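Side-chain contacts in inositol-3-phosphate synthase (PDB 1VKO), which is a four-chain synthase that binds nicotinamide-adenine-dinucleotide in a Rossmann-type domain and also holds pyrophosphate in a lysine-rich pocket: residues Y420-F425 with Q430-H435; Q122-H127 with R500-L505; A229-F234 with E241-L246; E225-D230 with A286-L291. All coordinates share one frame; numbering follows the deposited sequence.

Contact 1: Y420-F425 with Q430-H435; sequences YICSIF and QTFVVH
Gln430, Tyr420 and Phe432 bury the most surface where segments 420-425 and 430-435 run antiparallel, their strand axes 4.8 Å apart at 167°. Tyr420 and Phe432 are a hydrogen-bonded pair: Tyr420 N reaches Phe432 O at 2.8 Å, and Phe432 N reaches Tyr420 O at 2.8 Å. On the face they share, Tyr420 CB comes to 4.2 Å from Phe432 CD1, and the Phe432 ring turns its edge to Tyr420 O, which lies in the ring plane. Both rings also meet Phe336 of helix 329-342 edge-to-face.

Gln430 pairs with Cys422 through Cys422 N to Gln430 O, 2.9 Å, and the return bond from Gln430 N to Cys422 O at 3.0 Å. Its extended chain leaves with CG anti to the backbone N (chi1 -175°) and crosses Ile424 at about a right angle, where Gln430 CB lies 3.8 Å from Ile424 CG2. Beyond that, NE2 is bonded to Asn436 OD1 of the second subunit, whereas OE1 is buried against Ile424 CG2 without a polar partner in the model. Ile421 CG1 and Thr431 CG2 meet at 3.8 Å on the opposite face. This is a classic antiparallel beta hairpin, and strand 429-439 extends its sheet across the interface by pairing with a strand of the second subunit.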
loop_
_atom_site.group_PDB
_atom_site.type_symbol
_atom_site.label_atom_id
_atom_site.label_comp_id
_atom_site.label_asym_id
_atom_site.label_seq_id
_atom_site.Cartn_x
_atom_site.Cartn_y
_atom_site.Cartn_z
ATOM N N TYR A 420 7.361 6.077 5.398
ATOM C CA TYR A 420 7.802 7.309 6.097
ATOM C C TYR A 420 6.907 7.610 7.309
ATOM O O TYR A 420 5.678 7.692 7.180
ATOM C CB TYR A 420 7.795 8.519 5.161
ATOM C CG TYR A 420 8.745 8.435 3.955
ATOM C CD1 TYR A 420 8.518 7.528 2.893
ATOM C CD2 TYR A 420 9.844 9.312 3.859
ATOM C CE1 TYR A 420 9.424 7.478 1.761
ATOM C CE2 TYR A 420 10.748 9.267 2.744
ATOM C CZ TYR A 420 10.524 8.362 1.714
ATOM O OH TYR A 420 11.399 8.368 0.668
ATOM N N ILE A 421 7.532 7.768 8.479
ATOM C CA ILE A 421 6.834 8.164 9.707
ATOM C C ILE A 421 7.388 9.492 10.217
ATOM O O ILE A 421 8.586 9.611 10.516
ATOM C CB ILE A 421 6.972 7.114 10.820
ATOM C CG1 ILE A 421 6.494 5.740 10.333
ATOM C CG2 ILE A 421 6.220 7.602 12.065
ATOM C CD1 ILE A 421 6.908 4.571 11.225
ATOM N N CYS A 422 6.500 10.468 10.343
ATOM C CA CYS A 422 6.887 11.800 10.750
ATOM C C CYS A 422 6.173 12.117 12.011
ATOM O O CYS A 422 5.085 11.613 12.250
ATOM C CB CYS A 422 6.485 12.836 9.689
ATOM S SG CYS A 422 7.418 12.621 8.177
ATOM N N SER A 423 6.800 12.958 12.819
ATOM C CA SER A 423 6.110 13.630 13.919
ATOM C C SER A 423 5.676 15.035 13.446
ATOM O O SER A 423 6.430 15.778 12.794
ATOM C CB SER A 423 6.981 13.667 15.182
ATOM O OG SER A 423 8.315 14.017 14.850
ATOM N N ILE A 424 4.421 15.353 13.735
ATOM C CA ILE A 424 3.777 16.601 13.306
ATOM C C ILE A 424 3.336 17.381 14.567
ATOM O O ILE A 424 3.833 17.112 15.655
ATOM C CB ILE A 424 2.589 16.264 12.312
ATOM C CG1 ILE A 424 1.534 15.349 12.963
ATOM C CG2 ILE A 424 3.135 15.578 10.976
ATOM C CD1 ILE A 424 0.183 15.275 12.222
ATOM N N PHE A 425 2.422 18.336 14.412
ATOM C CA PHE A 425 1.815 19.094 15.503
ATOM C C PHE A 425 1.420 18.290 16.778
ATOM O O PHE A 425 0.693 17.280 16.709
ATOM C CB PHE A 425 0.579 19.816 14.942
ATOM C CG PHE A 425 0.031 20.924 15.846
ATOM C CD1 PHE A 425 0.822 22.009 16.207
ATOM C CD2 PHE A 425 -1.295 20.899 16.278
ATOM C CE1 PHE A 425 0.312 23.041 17.020
ATOM C CE2 PHE A 425 -1.821 21.937 17.073
ATOM C CZ PHE A 425 -1.005 23.005 17.441
ATOM N N GLN A 430 2.159 11.247 11.483
ATOM C CA GLN A 430 1.715 11.063 10.106
ATOM C C GLN A 430 2.550 9.970 9.404
ATOM O O GLN A 430 3.771 10.060 9.304
ATOM C CB GLN A 430 1.828 12.357 9.322
ATOM C CG GLN A 430 1.261 12.256 7.925
ATOM C CD GLN A 430 1.093 13.602 7.235
ATOM O OE1 GLN A 430 1.798 14.589 7.562
ATOM N NE2 GLN A 430 0.160 13.650 6.264
ATOM N N THR A 431 1.869 8.943 8.922
ATOM C CA THR A 431 2.526 7.808 8.352
ATOM C C THR A 431 2.139 7.719 6.867
ATOM O O THR A 431 0.953 7.653 6.527
ATOM C CB THR A 431 2.132 6.508 9.115
ATOM O OG1 THR A 431 2.350 6.676 10.529
ATOM C CG2 THR A 431 3.067 5.352 8.721
ATOM N N PHE A 432 3.140 7.735 6.002
ATOM C CA PHE A 432 2.940 7.504 4.550
ATOM C C PHE A 432 3.521 6.137 4.217
ATOM O O PHE A 432 4.710 5.895 4.435
ATOM C CB PHE A 432 3.677 8.543 3.669
ATOM C CG PHE A 432 3.465 10.018 4.065
ATOM C CD1 PHE A 432 4.089 10.562 5.198
ATOM C CD2 PHE A 432 2.702 10.872 3.247
ATOM C CE1 PHE A 432 3.915 11.935 5.550
ATOM C CE2 PHE A 432 2.520 12.260 3.570
ATOM C CZ PHE A 432 3.125 12.785 4.729
ATOM N N VAL A 433 2.687 5.240 3.706
ATOM C CA VAL A 433 3.163 3.967 3.114
ATOM C C VAL A 433 3.105 4.086 1.578
ATOM O O VAL A 433 2.104 4.551 1.065
ATOM C CB VAL A 433 2.302 2.736 3.570
ATOM C CG1 VAL A 433 2.833 1.418 2.933
ATOM C CG2 VAL A 433 2.214 2.622 5.117
ATOM N N VAL A 434 4.149 3.638 0.859
ATOM C CA VAL A 434 4.299 3.851 -0.601
ATOM C C VAL A 434 4.679 2.581 -1.375
ATOM O O VAL A 434 5.555 1.839 -0.943
ATOM C CB VAL A 434 5.404 4.918 -0.895
ATOM C CG1 VAL A 434 5.628 5.106 -2.398
ATOM C CG2 VAL A 434 5.062 6.240 -0.276
ATOM N N HIS A 435 4.043 2.336 -2.521
ATOM C CA HIS A 435 4.489 1.280 -3.451
ATOM C C HIS A 435 4.734 1.836 -4.874
ATOM O O HIS A 435 3.822 2.392 -5.493
ATOM C CB HIS A 435 3.536 0.064 -3.455
ATOM C CG HIS A 435 3.998 -1.066 -4.338
ATOM N ND1 HIS A 435 4.589 -2.212 -3.840
ATOM C CD2 HIS A 435 3.962 -1.222 -5.688
ATOM C CE1 HIS A 435 4.900 -3.022 -4.841
ATOM N NE2 HIS A 435 4.531 -2.446 -5.973
#

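Contact 2: Q122-H127 with R500-L505; sequences QTATVH and RQFSTL
Ala124 and Phe502 carry the closest backbone approach, yet their CA atoms remain 9.8 Å apart, so one long side chain must span the distance. Segment 122-127 leaves helix 120-123 and enters strand 125-131 around Ala124, while segment 500-505 is helical throughout, with Thr504 N bonded to Arg500 O at 3.2 Å. No hydrogen bond joins the two.

The link is the Phe502 ring. A chi1 of 172° swings it out from its helix, and the ring plane is turned nearly square to the CA-CB-CG plane (chi2 81°). The ring reaches segment 122-127 with its edge. Phe502 CE1 lies 3.9 Å from Ala124 CB, and Phe502 CZ lies 4.0 Å from Thr125 O; both partners are near the ring plane. An aromatic C-H edge facing a carbonyl oxygen is probably mildly favourable electrostatically, although the contact covers just 94 Å² in all. The CB of Thr125 points away from the helix, and its OG1 bonds to Ser387 O of the second subunit.

On one side, the backbones of Ala124 and Val126 bond to Phe142 and Val140, the latter within the two-stranded sheet of 125-131 and 136-141. On the other, Leu505 of helix 498-513 packs on Leu454 of helix 440-458, and Gln501 bonds to Lys326 of the pyrophosphate pocket.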
loop_
_atom_site.group_PDB
_atom_site.type_symbol
_atom_site.label_atom_id
_atom_site.label_comp_id
_atom_site.label_asym_id
_atom_site.label_seq_id
_atom_site.Cartn_x
_atom_site.Cartn_y
_atom_site.Cartn_z
ATOM N N GLN A 122 15.269 16.869 -22.367
ATOM C CA GLN A 122 14.456 16.740 -23.555
ATOM C C GLN A 122 13.014 17.106 -23.289
ATOM O O GLN A 122 12.317 17.435 -24.232
ATOM C CB GLN A 122 14.504 15.331 -24.180
ATOM C CG GLN A 122 15.859 14.866 -24.688
ATOM C CD GLN A 122 16.599 15.918 -25.543
ATOM O OE1 GLN A 122 17.671 16.397 -25.157
ATOM N NE2 GLN A 122 16.031 16.263 -26.691
ATOM N N THR A 123 12.565 17.054 -22.023
ATOM C CA THR A 123 11.139 17.259 -21.701
ATOM C C THR A 123 10.760 18.157 -20.507
ATOM O O THR A 123 9.584 18.516 -20.376
ATOM C CB THR A 123 10.320 15.892 -21.660
ATOM O OG1 THR A 123 10.474 15.246 -20.398
ATOM C CG2 THR A 123 10.887 14.874 -22.614
ATOM N N ALA A 124 11.700 18.538 -19.644
ATOM C CA ALA A 124 11.365 19.567 -18.643
ATOM C C ALA A 124 11.040 20.903 -19.315
ATOM O O ALA A 124 11.601 21.240 -20.372
ATOM C CB ALA A 124 12.488 19.741 -17.613
ATOM N N THR A 125 10.087 21.639 -18.749
ATOM C CA THR A 125 9.924 23.033 -19.155
ATOM C C THR A 125 10.297 23.940 -17.987
ATOM O O THR A 125 10.370 23.506 -16.824
ATOM C CB THR A 125 8.523 23.358 -19.638
ATOM O OG1 THR A 125 7.600 23.038 -18.601
ATOM C CG2 THR A 125 8.107 22.495 -20.881
ATOM N N VAL A 126 10.556 25.199 -18.328
ATOM C CA VAL A 126 11.142 26.163 -17.412
ATOM C C VAL A 126 10.250 27.404 -17.383
ATOM O O VAL A 126 9.675 27.784 -18.393
ATOM C CB VAL A 126 12.591 26.507 -17.865
ATOM C CG1 VAL A 126 13.326 27.284 -16.819
ATOM C CG2 VAL A 126 13.360 25.220 -18.195
ATOM N N HIS A 127 10.137 28.025 -16.223
ATOM C CA HIS A 127 9.274 29.168 -16.043
ATOM C C HIS A 127 10.111 30.452 -16.181
ATOM O O HIS A 127 10.948 30.733 -15.320
ATOM C CB HIS A 127 8.632 29.069 -14.667
ATOM C CG HIS A 127 7.477 29.989 -14.458
ATOM N ND1 HIS A 127 7.100 30.426 -13.204
ATOM C CD2 HIS A 127 6.621 30.568 -15.331
ATOM C CE1 HIS A 127 6.056 31.229 -13.314
ATOM N NE2 HIS A 127 5.747 31.332 -14.595
ATOM N N ARG A 500 15.575 21.348 -5.578
ATOM C CA ARG A 500 16.584 22.361 -5.364
ATOM C C ARG A 500 17.718 22.235 -6.413
ATOM O O ARG A 500 18.288 23.245 -6.877
ATOM C CB ARG A 500 17.102 22.255 -3.928
ATOM C CG ARG A 500 15.988 22.172 -2.854
ATOM C CD ARG A 500 15.750 23.457 -2.043
ATOM N NE ARG A 500 15.140 23.183 -0.734
ATOM C CZ ARG A 500 13.990 23.711 -0.282
ATOM N NH1 ARG A 500 13.289 24.576 -1.013
ATOM N NH2 ARG A 500 13.539 23.370 0.924
ATOM N N GLN A 501 18.007 20.991 -6.799
ATOM C CA GLN A 501 19.049 20.679 -7.775
ATOM C C GLN A 501 18.626 21.065 -9.182
ATOM O O GLN A 501 19.456 21.303 -10.068
ATOM C CB GLN A 501 19.375 19.177 -7.744
ATOM C CG GLN A 501 20.073 18.659 -6.483
ATOM C CD GLN A 501 19.960 17.148 -6.378
ATOM O OE1 GLN A 501 19.001 16.576 -6.883
ATOM N NE2 GLN A 501 20.951 16.497 -5.760
ATOM N N PHE A 502 17.322 21.072 -9.389
ATOM C CA PHE A 502 16.709 21.413 -10.656
ATOM C C PHE A 502 16.720 22.932 -10.842
ATOM O O PHE A 502 17.003 23.426 -11.938
ATOM C CB PHE A 502 15.295 20.826 -10.679
ATOM C CG PHE A 502 14.455 21.243 -11.854
ATOM C CD1 PHE A 502 14.596 20.622 -13.091
ATOM C CD2 PHE A 502 13.457 22.215 -11.700
ATOM C CE1 PHE A 502 13.794 20.996 -14.184
ATOM C CE2 PHE A 502 12.646 22.591 -12.784
ATOM C CZ PHE A 502 12.821 21.968 -14.023
ATOM N N SER A 503 16.443 23.681 -9.775
ATOM C CA SER A 503 16.488 25.129 -9.898
ATOM C C SER A 503 17.888 25.658 -10.080
ATOM O O SER A 503 18.072 26.677 -10.748
ATOM C CB SER A 503 15.684 25.868 -8.820
ATOM O OG SER A 503 15.907 25.366 -7.518
ATOM N N THR A 504 18.889 24.939 -9.577
ATOM C CA THR A 504 20.298 25.275 -9.868
ATOM C C THR A 504 20.528 25.210 -11.381
ATOM O O THR A 504 21.032 26.155 -11.984
ATOM C CB THR A 504 21.230 24.306 -9.172
ATOM O OG1 THR A 504 21.035 24.386 -7.744
ATOM C CG2 THR A 504 22.655 24.710 -9.361
ATOM N N LEU A 505 20.120 24.096 -11.974
ATOM C CA LEU A 505 20.265 23.874 -13.385
ATOM C C LEU A 505 19.486 24.876 -14.238
ATOM O O LEU A 505 20.029 25.400 -15.184
ATOM C CB LEU A 505 19.851 22.454 -13.701
ATOM C CG LEU A 505 20.075 21.875 -15.086
ATOM C CD1 LEU A 505 21.518 22.129 -15.580
ATOM C CD2 LEU A 505 19.756 20.383 -15.040
#

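Contact 3: A229-F234 with E241-L246; sequences ADIRKF and ECVIVL
Ile231 meets Val243 and Val245 without any flat group between them; of the flat groups nearby, Phe234 approaches the strand and Arg232 takes no part. The Arg232 guanidinium has Ala229 N over one face, 4.0 Å above its plane and offset toward the rim; Arg232 points its CB away from the strand, and its NE forms a salt bridge with Glu292. The CB of Phe234 points toward the strand, yet the ring stays loose: Phe234 CD2 is 4.7 Å from Val243 CG1. That ring also meets the ring of His238, with the planes at about 70°.

Contact proper is made by the branches of Ile231. A chi1 of -69° makes CG1 and CG2 diverge, so that one branch meets Val243 and the other Val245, two residues further along the strand. Ile231 CG2 approaches Val243 CG1 to 4.2 Å. The other branch continues extended (chi2 168°) and places Ile231 CD1 4.3 Å from Val245 CG2. Backbones remain well separated, with the CA atoms of Ile231 and Val243 8.2 Å apart, and no hydrogen bond crosses between the segments, as expected where a helix packs on a sheet.

Strand 242-247 lies between strands 77-82 and 295-298 of the parallel sheet. Leu80 of strand 77-82 touches Ile231, Phe234 and Val245, widening the apolar layer beneath helix 220-238. On the other side of the sheet, Cys242, Ile244 and Leu246 pack against helix 440-458.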
loop_
_atom_site.group_PDB
_atom_site.type_symbol
_atom_site.label_atom_id
_atom_site.label_comp_id
_atom_site.label_asym_id
_atom_site.label_seq_id
_atom_site.Cartn_x
_atom_site.Cartn_y
_atom_site.Cartn_z
ATOM N N ALA A 229 43.834 3.507 -26.262
ATOM C CA ALA A 229 43.870 3.198 -27.698
ATOM C C ALA A 229 42.465 3.164 -28.250
ATOM O O ALA A 229 42.209 3.667 -29.351
ATOM C CB ALA A 229 44.586 1.848 -27.919
ATOM N N ASP A 230 41.539 2.636 -27.437
ATOM C CA ASP A 230 40.120 2.473 -27.804
ATOM C C ASP A 230 39.431 3.801 -27.973
ATOM O O ASP A 230 38.611 3.987 -28.874
ATOM C CB ASP A 230 39.373 1.601 -26.790
ATOM C CG ASP A 230 39.652 0.100 -26.963
ATOM O OD1 ASP A 230 40.074 -0.356 -28.070
ATOM O OD2 ASP A 230 39.434 -0.720 -26.047
ATOM N N ILE A 231 39.802 4.749 -27.128
ATOM C CA ILE A 231 39.179 6.070 -27.126
ATOM C C ILE A 231 39.625 6.915 -28.305
ATOM O O ILE A 231 38.787 7.515 -28.978
ATOM C CB ILE A 231 39.493 6.791 -25.798
ATOM C CG1 ILE A 231 38.753 6.094 -24.646
ATOM C CG2 ILE A 231 39.139 8.284 -25.894
ATOM C CD1 ILE A 231 39.205 6.520 -23.301
ATOM N N ARG A 232 40.941 6.956 -28.551
ATOM C CA ARG A 232 41.500 7.768 -29.627
ATOM C C ARG A 232 40.937 7.365 -30.970
ATOM O O ARG A 232 40.654 8.219 -31.795
ATOM C CB ARG A 232 43.009 7.621 -29.716
ATOM C CG ARG A 232 43.783 8.137 -28.558
ATOM C CD ARG A 232 45.262 8.229 -28.868
ATOM N NE ARG A 232 46.092 7.614 -27.821
ATOM C CZ ARG A 232 46.578 6.379 -27.853
ATOM N NH1 ARG A 232 46.343 5.567 -28.882
ATOM N NH2 ARG A 232 47.319 5.957 -26.849
ATOM N N LYS A 233 40.795 6.062 -31.185
ATOM C CA LYS A 233 40.319 5.545 -32.465
ATOM C C LYS A 233 38.844 5.866 -32.663
ATOM O O LYS A 233 38.405 6.125 -33.771
ATOM C CB LYS A 233 40.578 4.040 -32.558
ATOM C CG LYS A 233 39.796 3.323 -33.654
ATOM C CD LYS A 233 40.136 1.848 -33.666
ATOM C CE LYS A 233 39.002 1.038 -34.251
ATOM N NZ LYS A 233 39.314 -0.404 -34.103
ATOM N N PHE A 234 38.084 5.848 -31.574
ATOM C CA PHE A 234 36.685 6.196 -31.618
ATOM C C PHE A 234 36.590 7.671 -32.001
ATOM O O PHE A 234 35.813 8.037 -32.876
ATOM C CB PHE A 234 36.063 5.915 -30.225
ATOM C CG PHE A 234 34.602 6.229 -30.121
ATOM C CD1 PHE A 234 33.660 5.504 -30.834
ATOM C CD2 PHE A 234 34.162 7.256 -29.292
ATOM C CE1 PHE A 234 32.291 5.811 -30.722
ATOM C CE2 PHE A 234 32.816 7.558 -29.168
ATOM C CZ PHE A 234 31.878 6.833 -29.880
ATOM N N GLU A 241 34.327 15.940 -31.628
ATOM C CA GLU A 241 34.901 17.037 -30.872
ATOM C C GLU A 241 34.663 16.926 -29.375
ATOM O O GLU A 241 35.313 17.647 -28.629
ATOM C CB GLU A 241 34.355 18.377 -31.360
ATOM C CG GLU A 241 34.637 18.702 -32.823
ATOM C CD GLU A 241 33.533 19.555 -33.404
ATOM O OE1 GLU A 241 33.434 20.739 -33.017
ATOM O OE2 GLU A 241 32.747 19.032 -34.223
ATOM N N CYS A 242 33.717 16.082 -28.940
ATOM C CA CYS A 242 33.494 15.824 -27.496
ATOM C C CYS A 242 33.341 14.338 -27.254
ATOM O O CYS A 242 32.488 13.688 -27.860
ATOM C CB CYS A 242 32.246 16.540 -26.973
ATOM S SG CYS A 242 32.055 16.535 -25.170
ATOM N N VAL A 243 34.174 13.797 -26.373
ATOM C CA VAL A 243 34.108 12.374 -26.055
ATOM C C VAL A 243 33.765 12.287 -24.577
ATOM O O VAL A 243 34.438 12.913 -23.747
ATOM C CB VAL A 243 35.465 11.659 -26.314
ATOM C CG1 VAL A 243 35.408 10.219 -25.898
ATOM C CG2 VAL A 243 35.825 11.737 -27.769
ATOM N N ILE A 244 32.717 11.532 -24.268
ATOM C CA ILE A 244 32.313 11.294 -22.894
ATOM C C ILE A 244 32.340 9.790 -22.672
ATOM O O ILE A 244 31.842 9.018 -23.511
ATOM C CB ILE A 244 30.898 11.851 -22.606
ATOM C CG1 ILE A 244 30.845 13.338 -22.853
ATOM C CG2 ILE A 244 30.453 11.541 -21.126
ATOM C CD1 ILE A 244 29.441 13.815 -23.341
ATOM N N VAL A 245 32.960 9.390 -21.559
ATOM C CA VAL A 245 32.961 8.023 -21.116
ATOM C C VAL A 245 32.079 7.896 -19.874
ATOM O O VAL A 245 32.134 8.733 -18.951
ATOM C CB VAL A 245 34.362 7.557 -20.781
ATOM C CG1 VAL A 245 34.312 6.195 -19.950
ATOM C CG2 VAL A 245 35.173 7.447 -22.063
ATOM N N LEU A 246 31.261 6.853 -19.842
ATOM C CA LEU A 246 30.283 6.726 -18.767
ATOM C C LEU A 246 30.162 5.283 -18.312
ATOM O O LEU A 246 29.973 4.360 -19.132
ATOM C CB LEU A 246 28.917 7.286 -19.214
ATOM C CG LEU A 246 27.777 7.329 -18.203
ATOM C CD1 LEU A 246 26.829 8.563 -18.426
ATOM C CD2 LEU A 246 27.005 5.997 -18.234
#

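Contact 4: E225-D230 with A286-L291; sequences EHIRAD and AVASIL
Arg228 runs from the backbone of its helix past Ala288 and over Leu291, where helices 225-230 and 286-291 cross at -48° with axes 8.7 Å apart. From CB, the chain takes CG to a place anti to the carbonyl carbon (chi1 -71°), and there Arg228 CG rests 3.9 Å from Ala288 CA. Arg228 CD passes on toward the next turn, 4.3 Å from Leu291 CB. A bend at chi3 (67°) then lays the planar head across that same atom. Arg228 CZ is 3.7 Å from Leu291 CB, which sits over the centre of one guanidinium face, with NE about equally near. At the tip the two nitrogens part: Arg228 NH1 forms a long salt bridge with Glu225 OE2 at 3.9 Å within its own helix, and Arg228 NH2 stands 3.5 Å from Leu291 O, a proximity that is not a hydrogen bond. The strongest polar partner lies just beyond the segments, where NE forms a salt bridge with Glu292.

Deeper in the crossing, Ile227 CG2 meets Ala288 CB at 3.6 Å. The small alanine is consistent with the close approach of the backbones here.

Apolar contact at Ile227 and Ala288 thus gives way to a mixed one at Leu291, where a methylene covers the flat face of a cation. Glu292 is shared with Arg232, and the Glu225 pair is long, so the charge of Arg228 is probably offset in part, chiefly by Glu292, and that ion pair likely helps to fix the rotation of the head over Leu291.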
loop_
_atom_site.group_PDB
_atom_site.type_symbol
_atom_site.label_atom_id
_atom_site.label_comp_id
_atom_site.label_asym_id
_atom_site.label_seq_id
_atom_site.Cartn_x
_atom_site.Cartn_y
_atom_site.Cartn_z
ATOM N N GLU A 225 46.639 1.450 -21.368
ATOM C CA GLU A 225 47.027 1.826 -22.708
ATOM C C GLU A 225 46.041 1.292 -23.725
ATOM O O GLU A 225 45.822 1.911 -24.757
ATOM C CB GLU A 225 48.420 1.274 -23.007
ATOM C CG GLU A 225 49.549 2.168 -22.525
ATOM C CD GLU A 225 49.523 3.545 -23.156
ATOM O OE1 GLU A 225 49.025 3.710 -24.305
ATOM O OE2 GLU A 225 50.002 4.475 -22.497
ATOM N N HIS A 226 45.451 0.135 -23.432
ATOM C CA HIS A 226 44.560 -0.518 -24.386
ATOM C C HIS A 226 43.288 0.299 -24.530
ATOM O O HIS A 226 42.818 0.532 -25.654
ATOM C CB HIS A 226 44.216 -1.918 -23.904
ATOM C CG HIS A 226 43.351 -2.694 -24.846
ATOM N ND1 HIS A 226 43.794 -3.818 -25.506
ATOM C CD2 HIS A 226 42.061 -2.524 -25.222
ATOM C CE1 HIS A 226 42.815 -4.314 -26.241
ATOM N NE2 HIS A 226 41.751 -3.548 -26.083
ATOM N N ILE A 227 42.722 0.725 -23.398
ATOM C CA ILE A 227 41.539 1.604 -23.404
ATOM C C ILE A 227 41.848 2.983 -23.976
ATOM O O ILE A 227 41.013 3.556 -24.662
ATOM C CB ILE A 227 41.003 1.800 -21.990
ATOM C CG1 ILE A 227 40.795 0.449 -21.297
ATOM C CG2 ILE A 227 39.711 2.614 -22.050
ATOM C CD1 ILE A 227 39.691 -0.395 -21.881
ATOM N N ARG A 228 43.010 3.551 -23.634
ATOM C CA ARG A 228 43.412 4.813 -24.254
ATOM C C ARG A 228 43.290 4.618 -25.775
ATOM O O ARG A 228 42.674 5.420 -26.460
ATOM C CB ARG A 228 44.845 5.188 -23.869
ATOM C CG ARG A 228 44.977 5.606 -22.424
ATOM C CD ARG A 228 46.270 6.290 -22.084
ATOM N NE ARG A 228 46.356 7.584 -22.748
ATOM C CZ ARG A 228 47.415 8.383 -22.702
ATOM N NH1 ARG A 228 48.502 8.036 -22.019
ATOM N NH2 ARG A 228 47.376 9.545 -23.330
ATOM N N ALA A 229 43.834 3.507 -26.262
ATOM C CA ALA A 229 43.870 3.198 -27.698
ATOM C C ALA A 229 42.465 3.164 -28.250
ATOM O O ALA A 229 42.209 3.667 -29.351
ATOM C CB ALA A 229 44.586 1.848 -27.919
ATOM N N ASP A 230 41.539 2.636 -27.437
ATOM C CA ASP A 230 40.120 2.473 -27.804
ATOM C C ASP A 230 39.431 3.801 -27.973
ATOM O O ASP A 230 38.611 3.987 -28.874
ATOM C CB ASP A 230 39.373 1.601 -26.790
ATOM C CG ASP A 230 39.652 0.100 -26.963
ATOM O OD1 ASP A 230 40.074 -0.356 -28.070
ATOM O OD2 ASP A 230 39.434 -0.720 -26.047
ATOM N N ALA A 286 38.558 5.546 -15.757
ATOM C CA ALA A 286 38.544 6.985 -15.467
ATOM C C ALA A 286 39.848 7.598 -15.952
ATOM O O ALA A 286 39.840 8.635 -16.639
ATOM C CB ALA A 286 38.297 7.275 -13.983
ATOM N N VAL A 287 40.963 6.934 -15.635
ATOM C CA VAL A 287 42.304 7.375 -16.095
ATOM C C VAL A 287 42.461 7.391 -17.628
ATOM O O VAL A 287 42.907 8.377 -18.201
ATOM C CB VAL A 287 43.414 6.589 -15.361
ATOM C CG1 VAL A 287 44.800 6.938 -15.888
ATOM C CG2 VAL A 287 43.370 6.914 -13.875
ATOM N N ALA A 288 42.046 6.332 -18.310
ATOM C CA ALA A 288 42.141 6.317 -19.769
ATOM C C ALA A 288 41.366 7.470 -20.427
ATOM O O ALA A 288 41.727 7.937 -21.514
ATOM C CB ALA A 288 41.669 5.016 -20.291
ATOM N N SER A 289 40.301 7.908 -19.750
ATOM C CA SER A 289 39.366 8.913 -20.251
ATOM C C SER A 289 40.031 10.260 -20.130
ATOM O O SER A 289 40.140 10.998 -21.119
ATOM C CB SER A 289 38.049 8.905 -19.447
ATOM O OG SER A 289 37.491 7.607 -19.429
ATOM N N ILE A 290 40.488 10.554 -18.917
ATOM C CA ILE A 290 41.095 11.832 -18.623
ATOM C C ILE A 290 42.327 12.025 -19.475
ATOM O O ILE A 290 42.437 13.039 -20.155
ATOM C CB ILE A 290 41.450 11.956 -17.129
ATOM C CG1 ILE A 290 40.180 11.972 -16.292
ATOM C CG2 ILE A 290 42.264 13.213 -16.899
ATOM C CD1 ILE A 290 40.415 11.531 -14.841
ATOM N N LEU A 291 43.227 11.045 -19.471
ATOM C CA LEU A 291 44.463 11.144 -20.263
ATOM C C LEU A 291 44.224 11.396 -21.745
ATOM O O LEU A 291 45.045 12.013 -22.396
ATOM C CB LEU A 291 45.403 9.939 -20.027
ATOM C CG LEU A 291 45.862 9.888 -18.567
ATOM C CD1 LEU A 291 46.457 8.587 -18.309
ATOM C CD2 LEU A 291 46.861 10.953 -18.275
#

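Contacts 3 and 4 are neighbours, their centres 8 Å apart: both use helix 220-238, which packs on strand 242-247 in the first and on helix 281-291 in the second. Contact 3 is buried and wholly aliphatic; contact 4 is partly buried and adds a guanidinium with ion pairs. Contacts 1 and 2 are also buried, but both touch the second subunit, which neither contact 3 nor contact 4 does. Contact 1, with its backbone hydrogen bonds, lies across the chain's centre from contacts 3 and 4, about 47 and 48 Å away between centres. Contact 2 joins sequence-distant segments through one ring edge, and the other three nest inside its loop.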